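Local coordinates for invasion-associated protein B (Bartonella henselae, PDB 3DTD) that is of unknown molecular function but probably takes part in host-cell invasion by this bacterium, at residues Ser24-Tyr29 with Ser33-Ile38; Cys45-Gln50 with Ser156-Arg161; Ser63-Leu66 with Val72-Asn75; Gly81-Lys86 with Pro140-Leu145. All blocks are in the same frame, centred on the assembly; numbering follows the deposited sequence.

From the N terminus, contact 1 comes first. It closes the short hairpin of strands 27-29 and 32-39, at one edge of the seven-stranded antiparallel sheet within this chain. The chain then enters strand 42-52, where contact 2 opens. Contact 2 closes only at helix 155-168, over a loop of 105 residues. Contacts 3 and 4 both nest inside that loop, in series. Contact 3 is the hairpin of strands 58-66 and 72-78 in the same sheet. Contact 4 joins the loop after strand 72-78 to the start of strand 144-151 in the four-stranded sheet, about 30 Å from contact 2 between centres. Disulfide Cys36-Cys45 links contacts 1 and 2.

Contact 1 of 4, residues Ser24-Tyr29 with Ser33-Ile38; sequences SLTETY and SINCGI
Ile34, Asn35 and Glu27 bury the most surface where residues 24-29 meet strand 33-38. Glu27 and Ile34 form an antiparallel hydrogen-bonded pair. Glu27 N gives a bond to Ile34 O (2.9 Å), and Ile34 N returns one to Glu27 O (2.9 Å). Their CB atoms lie on the same face of the sheet. There the CD1 methyl of Ile34 comes obliquely to the Tyr29 ring, 3.8 Å from CE2. Tyr29 OH in turn donates to Glu27 OE2 at 2.8 Å, nearly along the carboxylate C-O axis. The same oxygen has a salt bridge to Arg161 of helix 155-168. Asn35 points its amide to the other side. Its ND2 donates to Thr26 OG1 (3.0 Å, 159° at the hydrogen), with the acceptor close to the amide plane. Its OD1 is held by His48, so both ends of the amide have partners that fix its rotation. Further along, Ser24 OG donates to Cys36 O at 2.8 Å, with OG turned anti to the backbone nitrogen (chi1 178°). Thr26 OG1 also bonds Val52 O of the second subunit. This is a beta hairpin at the edge of an antiparallel sheet within this chain, with its first strand also held by a neighbouring subunit.

Contact 2 of 4, residues Cys45-Gln50 with Ser156-Arg161; sequences CFMHRQ and SNALNR
Met47 lays the end of its side chain against Ala158 and Leu159 of helix 155-168. CG and CE both rest against the alanine methyl from the same side, each 3.8 Å from Ala158 CB. The sulfur between them lies beside the next residue. Met47 SD is 3.8 Å from Leu159 N and 4.1 Å from Leu159 CB. The first torsion turns CG away from the backbone nitrogen (chi1 -151°), and CB already points at the helix. With chi3 at 134°, CE also lies against Ala158 CB. The small methyl of Ala158 allows a close approach, with CA atoms 6.9 Å apart between Met47 and Ala158. Phe155 and Leu162 of the same helix also touch Met47. So do Trp32 and Val64, from the strands beside it. Strand 42-52 is held in place by backbone bonds from Met47 to Val64, and from Phe46 and His48 to strand 32-39. The helix has its own ties, including Ser156 OG to Arg126 and the salt bridge from Arg161 to Glu27. All three touching residues are buried. The side chains meet through apolar groups, and the sulfur also lies by a backbone amide. This implies that close packing joins helix and sheet here.

Contact 3 of 4, residues Ser63-Leu66 with Val72-Asn75; sequences SVVL and VSGN
The flat groups here are the peptide units, joined by four backbone bonds between strands 63-66 and 72-75. Ser63 N to Asn75 O and Asn75 N to Ser63 O make one pair, both 2.9 Å. Val65 N to Ser73 O (2.8 Å) and the longer Ser73 N to Val65 O (3.1 Å) make the other. The Val65 N bond is nearly straight, at 176°. Ser63, Val65, Ser73 and Asn75 point their side chains to one face. There Val65 CG2, placed between the backbone nitrogen and the carbonyl carbon, lies 3.4 Å from Ser73 O. The hydroxyl of Ser73 is held by Asn67 in the turn. Leu66 and Val72 lie on the opposite face. Val72 CG1 meets Val64 CG1 at 3.5 Å, the two side chains crossing at about a right angle. Leu66 CD2 packs more loosely on Val72 CG2. Gly74 faces Val64 as a non-hydrogen-bonded pair, at only 4.4 Å between CA atoms. Gly74 CA also lies 3.3 Å from Ser63 O in a C-H...O contact. The hairpin sits inside the seven-stranded sheet, between strand 42-52, bonded from Val64 to Met47, and strand 110-117, bonded from Val72 and Gly74. Helix 155-168 covers the Leu66 and Val72 face.

Contact 4 of 4, residues Gly81-Lys86 with Pro140-Leu145; sequences GILVSK and PGEPPL
Ile82 and Leu145 make the apolar contact of this pair of segments. Their side chains cross at about a right angle, with Ile82 CD1 3.8 Å from Leu145 CD2. The backbones stay well apart, 8.5 Å between their CA atoms, so only the branch ends meet. A second kind of packing sets a methyl on a carboxylate. Leu83 CD2 sits over the face of the Glu142 carboxylate, 3.5 Å from CD, and the same methyl touches both oxygens and CG. Glu142 reaches it with an extended chain (chi2 174°). Leu83 extends its own CG anti to the backbone nitrogen (chi1 -172°), bringing the methyl to the acid. Charge plays a looser part. Lys86 NZ is 5.1 Å from Glu142 OE1, too far for a salt bridge, although the opposite charges may still attract. The lysine chain passes the acid with a methylene, CD, at 4.1 Å from OE1. Ile82 O also bonds Thr105 of the third subunit. Strand 130-136 lies between the two segments. Its Thr136 bonds Leu83 through the backbone and touches Glu142, while Met135 pairs with Leu145. The 81-86 loop thus lies along one side of strand 130-136, and the start of strand 144-151 along the other.

Contact 1 of 4, residues Ser24-Tyr29 with Ser33-Ile38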
loop_
_atom_site.group_PDB
_atom_site.type_symbol
_atom_site.label_atom_id
_atom_site.label_comp_id
_atom_site.label_asym_id
_atom_site.label_seq_id
_atom_site.Cartn_x
_atom_site.Cartn_y
_atom_site.Cartn_z
ATOM N N SER C 24 -17.704 26.845 -10.675
ATOM C CA SER C 24 -19.067 26.257 -10.521
ATOM C C SER C 24 -19.395 25.987 -9.047
ATOM O O SER C 24 -19.376 24.845 -8.587
ATOM C CB SER C 24 -19.194 24.977 -11.357
ATOM O OG SER C 24 -20.468 24.373 -11.190
ATOM N N LEU C 25 -19.706 27.057 -8.321
ATOM C CA LEU C 25 -19.943 27.003 -6.882
ATOM C C LEU C 25 -21.327 26.442 -6.536
ATOM O O LEU C 25 -22.327 26.813 -7.148
ATOM C CB LEU C 25 -19.775 28.405 -6.291
ATOM C CG LEU C 25 -19.035 28.569 -4.968
ATOM C CD1 LEU C 25 -17.628 28.024 -5.066
ATOM C CD2 LEU C 25 -18.994 30.026 -4.604
ATOM N N THR C 26 -21.371 25.549 -5.551
ATOM C CA THR C 26 -22.615 24.912 -5.122
ATOM C C THR C 26 -23.433 25.816 -4.190
ATOM O O THR C 26 -22.953 26.241 -3.137
ATOM C CB THR C 26 -22.341 23.549 -4.424
ATOM O OG1 THR C 26 -21.497 22.736 -5.250
ATOM C CG2 THR C 26 -23.646 22.800 -4.141
ATOM N N GLU C 27 -24.669 26.103 -4.595
ATOM C CA GLU C 27 -25.630 26.819 -3.752
ATOM C C GLU C 27 -26.507 25.824 -3.011
ATOM O O GLU C 27 -26.837 24.775 -3.546
ATOM C CB GLU C 27 -26.512 27.743 -4.588
ATOM C CG GLU C 27 -25.743 28.773 -5.384
ATOM C CD GLU C 27 -26.634 29.796 -6.057
ATOM O OE1 GLU C 27 -26.293 30.231 -7.177
ATOM O OE2 GLU C 27 -27.669 30.169 -5.467
ATOM N N THR C 28 -26.886 26.164 -1.783
ATOM C CA THR C 28 -27.663 25.270 -0.932
ATOM C C THR C 28 -28.960 25.941 -0.498
ATOM O O THR C 28 -28.947 27.045 0.055
ATOM C CB THR C 28 -26.854 24.834 0.310
ATOM O OG1 THR C 28 -25.557 24.373 -0.099
ATOM C CG2 THR C 28 -27.576 23.718 1.070
ATOM N N TYR C 29 -30.075 25.269 -0.773
ATOM C CA TYR C 29 -31.394 25.729 -0.362
ATOM C C TYR C 29 -32.110 24.587 0.326
ATOM O O TYR C 29 -32.667 23.706 -0.332
ATOM C CB TYR C 29 -32.194 26.248 -1.560
ATOM C CG TYR C 29 -31.578 27.476 -2.180
ATOM C CD1 TYR C 29 -31.844 28.744 -1.667
ATOM C CD2 TYR C 29 -30.709 27.370 -3.267
ATOM C CE1 TYR C 29 -31.268 29.875 -2.222
ATOM C CE2 TYR C 29 -30.122 28.498 -3.827
ATOM C CZ TYR C 29 -30.406 29.745 -3.300
ATOM O OH TYR C 29 -29.836 30.866 -3.849
ATOM N N SER C 33 -29.562 21.334 -3.731
ATOM C CA SER C 33 -28.342 21.978 -4.218
ATOM C C SER C 33 -28.500 22.507 -5.644
ATOM O O SER C 33 -29.275 21.968 -6.430
ATOM C CB SER C 33 -27.158 21.009 -4.159
ATOM O OG SER C 33 -26.923 20.553 -2.838
ATOM N N ILE C 34 -27.759 23.569 -5.960
ATOM C CA ILE C 34 -27.739 24.145 -7.304
ATOM C C ILE C 34 -26.307 24.302 -7.823
ATOM O O ILE C 34 -25.447 24.886 -7.156
ATOM C CB ILE C 34 -28.500 25.507 -7.380
ATOM C CG1 ILE C 34 -30.000 25.287 -7.192
ATOM C CG2 ILE C 34 -28.259 26.217 -8.724
ATOM C CD1 ILE C 34 -30.776 26.547 -6.995
ATOM N N ASN C 35 -26.067 23.755 -9.013
ATOM C CA ASN C 35 -24.807 23.927 -9.720
ATOM C C ASN C 35 -25.054 24.410 -11.141
ATOM O O ASN C 35 -25.996 23.973 -11.797
ATOM C CB ASN C 35 -24.009 22.624 -9.726
ATOM C CG ASN C 35 -23.384 22.316 -8.379
ATOM O OD1 ASN C 35 -23.916 21.529 -7.599
ATOM N ND2 ASN C 35 -22.246 22.945 -8.098
ATOM N N CYS C 36 -24.215 25.330 -11.600
ATOM C CA CYS C 36 -24.307 25.834 -12.962
ATOM C C CYS C 36 -23.074 25.462 -13.770
ATOM O O CYS C 36 -21.962 25.445 -13.253
ATOM C CB CYS C 36 -24.513 27.349 -12.973
ATOM S SG CYS C 36 -26.003 27.909 -12.107
ATOM N N GLY C 37 -23.291 25.155 -15.042
ATOM C CA GLY C 37 -22.209 24.879 -15.974
ATOM C C GLY C 37 -22.568 25.390 -17.353
ATOM O O GLY C 37 -23.744 25.554 -17.669
ATOM N N ILE C 38 -21.554 25.647 -18.171
ATOM C CA ILE C 38 -21.770 26.092 -19.543
ATOM C C ILE C 38 -21.889 24.878 -20.465
ATOM O O ILE C 38 -20.928 24.136 -20.671
ATOM C CB ILE C 38 -20.662 27.068 -20.011
ATOM C CG1 ILE C 38 -20.617 28.292 -19.089
ATOM C CG2 ILE C 38 -20.898 27.506 -21.456
ATOM C CD1 ILE C 38 -19.297 29.043 -19.095
#

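Contact 2 of 4, residues Cys45-Gln50 with Ser156-Arg161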
loop_
_atom_site.group_PDB
_atom_site.type_symbol
_atom_site.label_atom_id
_atom_site.label_comp_id
_atom_site.label_asym_id
_atom_site.label_seq_id
_atom_site.Cartn_x
_atom_site.Cartn_y
_atom_site.Cartn_z
ATOM N N CYS C 45 -28.152 25.753 -15.477
ATOM C CA CYS C 45 -28.170 25.535 -14.042
ATOM C C CYS C 45 -29.111 24.402 -13.687
ATOM O O CYS C 45 -30.234 24.335 -14.180
ATOM C CB CYS C 45 -28.567 26.818 -13.314
ATOM S SG CYS C 45 -27.404 28.171 -13.566
ATOM N N PHE C 46 -28.640 23.500 -12.838
ATOM C CA PHE C 46 -29.461 22.378 -12.409
ATOM C C PHE C 46 -29.656 22.293 -10.897
ATOM O O PHE C 46 -28.840 22.768 -10.111
ATOM C CB PHE C 46 -28.994 21.041 -13.017
ATOM C CG PHE C 46 -27.570 20.669 -12.698
ATOM C CD1 PHE C 46 -27.287 19.797 -11.650
ATOM C CD2 PHE C 46 -26.514 21.155 -13.470
ATOM C CE1 PHE C 46 -25.970 19.433 -11.355
ATOM C CE2 PHE C 46 -25.193 20.804 -13.182
ATOM C CZ PHE C 46 -24.922 19.937 -12.121
ATOM N N MET C 47 -30.765 21.665 -10.530
ATOM C CA MET C 47 -31.270 21.573 -9.176
ATOM C C MET C 47 -31.184 20.108 -8.798
ATOM O O MET C 47 -31.751 19.266 -9.491
ATOM C CB MET C 47 -32.733 21.976 -9.239
ATOM C CG MET C 47 -33.322 22.599 -8.035
ATOM S SD MET C 47 -35.048 22.998 -8.402
ATOM C CE MET C 47 -35.731 22.353 -6.897
ATOM N N HIS C 48 -30.484 19.777 -7.719
ATOM C CA HIS C 48 -30.267 18.360 -7.409
ATOM C C HIS C 48 -30.281 17.975 -5.936
ATOM O O HIS C 48 -30.069 18.805 -5.061
ATOM C CB HIS C 48 -29.006 17.824 -8.102
ATOM C CG HIS C 48 -27.749 18.536 -7.712
ATOM N ND1 HIS C 48 -26.872 18.034 -6.778
ATOM C CD2 HIS C 48 -27.227 19.713 -8.127
ATOM C CE1 HIS C 48 -25.858 18.866 -6.640
ATOM N NE2 HIS C 48 -26.050 19.895 -7.444
ATOM N N ARG C 49 -30.541 16.690 -5.701
ATOM C CA ARG C 49 -30.685 16.108 -4.373
ATOM C C ARG C 49 -30.331 14.613 -4.415
ATOM O O ARG C 49 -30.799 13.886 -5.292
ATOM C CB ARG C 49 -32.128 16.298 -3.883
ATOM C CG ARG C 49 -32.529 15.468 -2.670
ATOM C CD ARG C 49 -32.309 16.235 -1.384
ATOM N NE ARG C 49 -32.238 15.357 -0.219
ATOM C CZ ARG C 49 -31.299 15.417 0.721
ATOM N NH1 ARG C 49 -30.335 16.330 0.670
ATOM N NH2 ARG C 49 -31.341 14.564 1.728
ATOM N N GLN C 50 -29.522 14.146 -3.499
ATOM C CA GLN C 50 -29.391 12.738 -3.344
ATOM C C GLN C 50 -29.768 12.266 -1.992
ATOM O O GLN C 50 -29.680 12.978 -1.059
ATOM C CB GLN C 50 -28.034 12.248 -3.790
ATOM C CG GLN C 50 -26.935 12.674 -2.972
ATOM C CD GLN C 50 -25.630 12.473 -3.630
ATOM O OE1 GLN C 50 -24.618 12.653 -3.028
ATOM N NE2 GLN C 50 -25.646 12.102 -4.871
ATOM N N SER C 156 -38.896 24.659 -3.313
ATOM C CA SER C 156 -39.500 25.913 -3.761
ATOM C C SER C 156 -38.455 27.027 -3.881
ATOM O O SER C 156 -38.391 27.710 -4.905
ATOM C CB SER C 156 -40.649 26.316 -2.824
ATOM O OG SER C 156 -41.669 27.019 -3.506
ATOM N N ASN C 157 -37.619 27.175 -2.855
ATOM C CA ASN C 157 -36.569 28.197 -2.849
ATOM C C ASN C 157 -35.457 27.964 -3.867
ATOM O O ASN C 157 -34.928 28.923 -4.435
ATOM C CB ASN C 157 -35.971 28.362 -1.451
ATOM C CG ASN C 157 -36.876 29.142 -0.514
ATOM O OD1 ASN C 157 -37.680 29.973 -0.942
ATOM N ND2 ASN C 157 -36.740 28.884 0.779
ATOM N N ALA C 158 -35.114 26.696 -4.094
ATOM C CA ALA C 158 -34.155 26.330 -5.133
ATOM C C ALA C 158 -34.720 26.566 -6.539
ATOM O O ALA C 158 -34.001 27.014 -7.428
ATOM C CB ALA C 158 -33.684 24.890 -4.967
ATOM N N LEU C 159 -36.008 26.288 -6.727
ATOM C CA LEU C 159 -36.655 26.529 -8.017
ATOM C C LEU C 159 -36.794 28.022 -8.324
ATOM O O LEU C 159 -36.640 28.431 -9.471
ATOM C CB LEU C 159 -38.005 25.817 -8.097
ATOM C CG LEU C 159 -38.752 25.821 -9.432
ATOM C CD1 LEU C 159 -37.875 25.373 -10.602
ATOM C CD2 LEU C 159 -39.968 24.941 -9.311
ATOM N N ASN C 160 -37.063 28.820 -7.292
ATOM C CA ASN C 160 -37.063 30.283 -7.389
ATOM C C ASN C 160 -35.723 30.864 -7.825
ATOM O O ASN C 160 -35.679 31.832 -8.585
ATOM C CB ASN C 160 -37.468 30.913 -6.054
ATOM C CG ASN C 160 -38.936 30.729 -5.741
ATOM O OD1 ASN C 160 -39.709 30.299 -6.586
ATOM N ND2 ASN C 160 -39.326 31.053 -4.515
ATOM N N ARG C 161 -34.644 30.270 -7.320
ATOM C CA ARG C 161 -33.283 30.611 -7.718
ATOM C C ARG C 161 -33.001 30.212 -9.170
ATOM O O ARG C 161 -32.349 30.958 -9.900
ATOM C CB ARG C 161 -32.279 29.970 -6.752
ATOM C CG ARG C 161 -30.806 30.249 -7.045
ATOM C CD ARG C 161 -30.472 31.721 -7.033
ATOM N NE ARG C 161 -29.046 31.934 -7.240
ATOM C CZ ARG C 161 -28.512 33.045 -7.733
ATOM N NH1 ARG C 161 -29.287 34.065 -8.084
ATOM N NH2 ARG C 161 -27.199 33.129 -7.881
#

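Contact 3 of 4, residues Ser63-Leu66 with Val72-Asn75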
loop_
_atom_site.group_PDB
_atom_site.type_symbol
_atom_site.label_atom_id
_atom_site.label_comp_id
_atom_site.label_asym_id
_atom_site.label_seq_id
_atom_site.Cartn_x
_atom_site.Cartn_y
_atom_site.Cartn_z
ATOM N N SER C 63 -32.110 15.016 -10.348
ATOM C CA SER C 63 -31.514 16.203 -10.957
ATOM C C SER C 63 -32.516 16.833 -11.917
ATOM O O SER C 63 -33.143 16.133 -12.711
ATOM C CB SER C 63 -30.213 15.852 -11.682
ATOM O OG SER C 63 -29.420 17.009 -11.898
ATOM N N VAL C 64 -32.657 18.155 -11.840
ATOM C CA VAL C 64 -33.772 18.860 -12.471
ATOM C C VAL C 64 -33.351 20.219 -13.060
ATOM O O VAL C 64 -32.560 20.945 -12.458
ATOM C CB VAL C 64 -34.978 18.949 -11.470
ATOM C CG1 VAL C 64 -35.575 20.346 -11.367
ATOM C CG2 VAL C 64 -36.030 17.899 -11.801
ATOM N N VAL C 65 -33.850 20.522 -14.261
ATOM C CA VAL C 65 -33.644 21.823 -14.904
ATOM C C VAL C 65 -34.969 22.529 -15.185
ATOM O O VAL C 65 -36.016 21.888 -15.296
ATOM C CB VAL C 65 -32.821 21.733 -16.231
ATOM C CG1 VAL C 65 -31.390 21.318 -15.955
ATOM C CG2 VAL C 65 -33.478 20.791 -17.246
ATOM N N LEU C 66 -34.904 23.854 -15.287
ATOM C CA LEU C 66 -36.036 24.679 -15.677
ATOM C C LEU C 66 -35.886 25.034 -17.157
ATOM O O LEU C 66 -34.953 25.750 -17.546
ATOM C CB LEU C 66 -36.067 25.962 -14.841
ATOM C CG LEU C 66 -37.340 26.765 -14.531
ATOM C CD1 LEU C 66 -37.000 28.237 -14.626
ATOM C CD2 LEU C 66 -38.578 26.437 -15.376
ATOM N N VAL C 72 -40.495 21.939 -15.876
ATOM C CA VAL C 72 -39.411 21.363 -15.089
ATOM C C VAL C 72 -39.191 19.893 -15.486
ATOM O O VAL C 72 -40.108 19.080 -15.399
ATOM C CB VAL C 72 -39.703 21.520 -13.569
ATOM C CG1 VAL C 72 -38.754 20.701 -12.728
ATOM C CG2 VAL C 72 -39.637 22.989 -13.162
ATOM N N SER C 73 -37.983 19.562 -15.941
ATOM C CA SER C 73 -37.661 18.197 -16.366
ATOM C C SER C 73 -36.272 17.749 -15.904
ATOM O O SER C 73 -35.443 18.568 -15.519
ATOM C CB SER C 73 -37.786 18.056 -17.891
ATOM O OG SER C 73 -36.696 18.669 -18.563
ATOM N N GLY C 74 -36.024 16.444 -15.947
ATOM C CA GLY C 74 -34.706 15.905 -15.644
ATOM C C GLY C 74 -34.698 14.407 -15.431
ATOM O O GLY C 74 -35.413 13.670 -16.111
ATOM N N ASN C 75 -33.892 13.959 -14.472
ATOM C CA ASN C 75 -33.700 12.532 -14.232
ATOM C C ASN C 75 -33.743 12.122 -12.772
ATOM O O ASN C 75 -33.220 12.811 -11.895
ATOM C CB ASN C 75 -32.385 12.053 -14.860
ATOM C CG ASN C 75 -32.433 12.044 -16.378
ATOM O OD1 ASN C 75 -33.266 11.365 -16.984
ATOM N ND2 ASN C 75 -31.539 12.801 -16.999
#

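Contact 4 of 4, residues Gly81-Lys86 with Pro140-Leu145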
loop_
_atom_site.group_PDB
_atom_site.type_symbol
_atom_site.label_atom_id
_atom_site.label_comp_id
_atom_site.label_asym_id
_atom_site.label_seq_id
_atom_site.Cartn_x
_atom_site.Cartn_y
_atom_site.Cartn_z
ATOM N N GLY C 81 -31.671 -3.657 -9.584
ATOM C CA GLY C 81 -32.557 -4.741 -9.155
ATOM C C GLY C 81 -34.038 -4.434 -9.283
ATOM O O GLY C 81 -34.877 -5.189 -8.784
ATOM N N ILE C 82 -34.352 -3.329 -9.955
ATOM C CA ILE C 82 -35.737 -2.902 -10.171
ATOM C C ILE C 82 -36.253 -3.471 -11.491
ATOM O O ILE C 82 -35.573 -3.385 -12.516
ATOM C CB ILE C 82 -35.869 -1.337 -10.151
ATOM C CG1 ILE C 82 -35.379 -0.755 -8.817
ATOM C CG2 ILE C 82 -37.300 -0.868 -10.453
ATOM C CD1 ILE C 82 -35.988 -1.387 -7.579
ATOM N N LEU C 83 -37.446 -4.063 -11.441
ATOM C CA LEU C 83 -38.139 -4.578 -12.622
ATOM C C LEU C 83 -38.454 -3.465 -13.612
ATOM O O LEU C 83 -39.302 -2.605 -13.378
ATOM C CB LEU C 83 -39.405 -5.348 -12.228
ATOM C CG LEU C 83 -40.166 -6.112 -13.313
ATOM C CD1 LEU C 83 -39.266 -7.092 -14.043
ATOM C CD2 LEU C 83 -41.314 -6.847 -12.682
ATOM N N VAL C 84 -37.741 -3.522 -14.726
ATOM C CA VAL C 84 -37.703 -2.489 -15.747
ATOM C C VAL C 84 -38.989 -2.399 -16.587
ATOM O O VAL C 84 -39.322 -1.330 -17.121
ATOM C CB VAL C 84 -36.421 -2.722 -16.606
ATOM C CG1 VAL C 84 -36.708 -2.879 -18.087
ATOM C CG2 VAL C 84 -35.343 -1.687 -16.277
ATOM N N SER C 85 -39.712 -3.518 -16.659
ATOM C CA SER C 85 -40.931 -3.615 -17.458
ATOM C C SER C 85 -42.138 -2.993 -16.755
ATOM O O SER C 85 -43.113 -2.605 -17.403
ATOM C CB SER C 85 -41.217 -5.075 -17.833
ATOM O OG SER C 85 -41.269 -5.910 -16.688
ATOM N N LYS C 86 -42.063 -2.896 -15.432
ATOM C CA LYS C 86 -43.121 -2.294 -14.625
ATOM C C LYS C 86 -42.771 -0.837 -14.292
ATOM O O LYS C 86 -41.586 -0.504 -14.174
ATOM C CB LYS C 86 -43.369 -3.131 -13.365
ATOM C CG LYS C 86 -44.055 -4.465 -13.661
ATOM C CD LYS C 86 -44.681 -5.087 -12.420
ATOM C CE LYS C 86 -46.124 -4.634 -12.219
ATOM N NZ LYS C 86 -47.042 -5.209 -13.247
ATOM N N PRO C 140 -38.085 -13.181 -7.604
ATOM C CA PRO C 140 -39.202 -14.131 -7.542
ATOM C C PRO C 140 -40.362 -13.621 -6.685
ATOM O O PRO C 140 -40.172 -13.280 -5.515
ATOM C CB PRO C 140 -38.568 -15.372 -6.906
ATOM C CG PRO C 140 -37.143 -15.291 -7.286
ATOM C CD PRO C 140 -36.811 -13.831 -7.231
ATOM N N GLY C 141 -41.544 -13.549 -7.287
ATOM C CA GLY C 141 -42.730 -13.012 -6.620
ATOM C C GLY C 141 -43.037 -11.577 -7.014
ATOM O O GLY C 141 -44.167 -11.112 -6.838
ATOM N N GLU C 142 -42.024 -10.898 -7.559
ATOM C CA GLU C 142 -42.062 -9.471 -7.936
ATOM C C GLU C 142 -42.569 -8.526 -6.829
ATOM O O GLU C 142 -43.633 -7.910 -6.972
ATOM C CB GLU C 142 -42.833 -9.264 -9.251
ATOM C CG GLU C 142 -42.160 -9.885 -10.468
ATOM C CD GLU C 142 -43.005 -9.800 -11.727
ATOM O OE1 GLU C 142 -44.004 -9.045 -11.738
ATOM O OE2 GLU C 142 -42.657 -10.480 -12.719
ATOM N N PRO C 143 -41.798 -8.396 -5.728
ATOM C CA PRO C 143 -42.251 -7.604 -4.582
ATOM C C PRO C 143 -42.188 -6.097 -4.856
ATOM O O PRO C 143 -41.343 -5.650 -5.631
ATOM C CB PRO C 143 -41.255 -7.984 -3.468
ATOM C CG PRO C 143 -40.418 -9.102 -4.017
ATOM C CD PRO C 143 -40.452 -8.948 -5.496
ATOM N N PRO C 144 -43.092 -5.315 -4.236
ATOM C CA PRO C 144 -43.016 -3.866 -4.408
ATOM C C PRO C 144 -41.915 -3.228 -3.556
ATOM O O PRO C 144 -41.554 -3.757 -2.502
ATOM C CB PRO C 144 -44.394 -3.387 -3.946
ATOM C CG PRO C 144 -44.832 -4.403 -2.951
ATOM C CD PRO C 144 -44.225 -5.714 -3.376
ATOM N N LEU C 145 -41.376 -2.112 -4.041
ATOM C CA LEU C 145 -40.474 -1.274 -3.260
ATOM C C LEU C 145 -41.143 0.092 -3.130
ATOM O O LEU C 145 -41.250 0.836 -4.109
ATOM C CB LEU C 145 -39.095 -1.170 -3.928
ATOM C CG LEU C 145 -37.945 -0.502 -3.155
ATOM C CD1 LEU C 145 -37.580 -1.271 -1.891
ATOM C CD2 LEU C 145 -36.717 -0.341 -4.037
#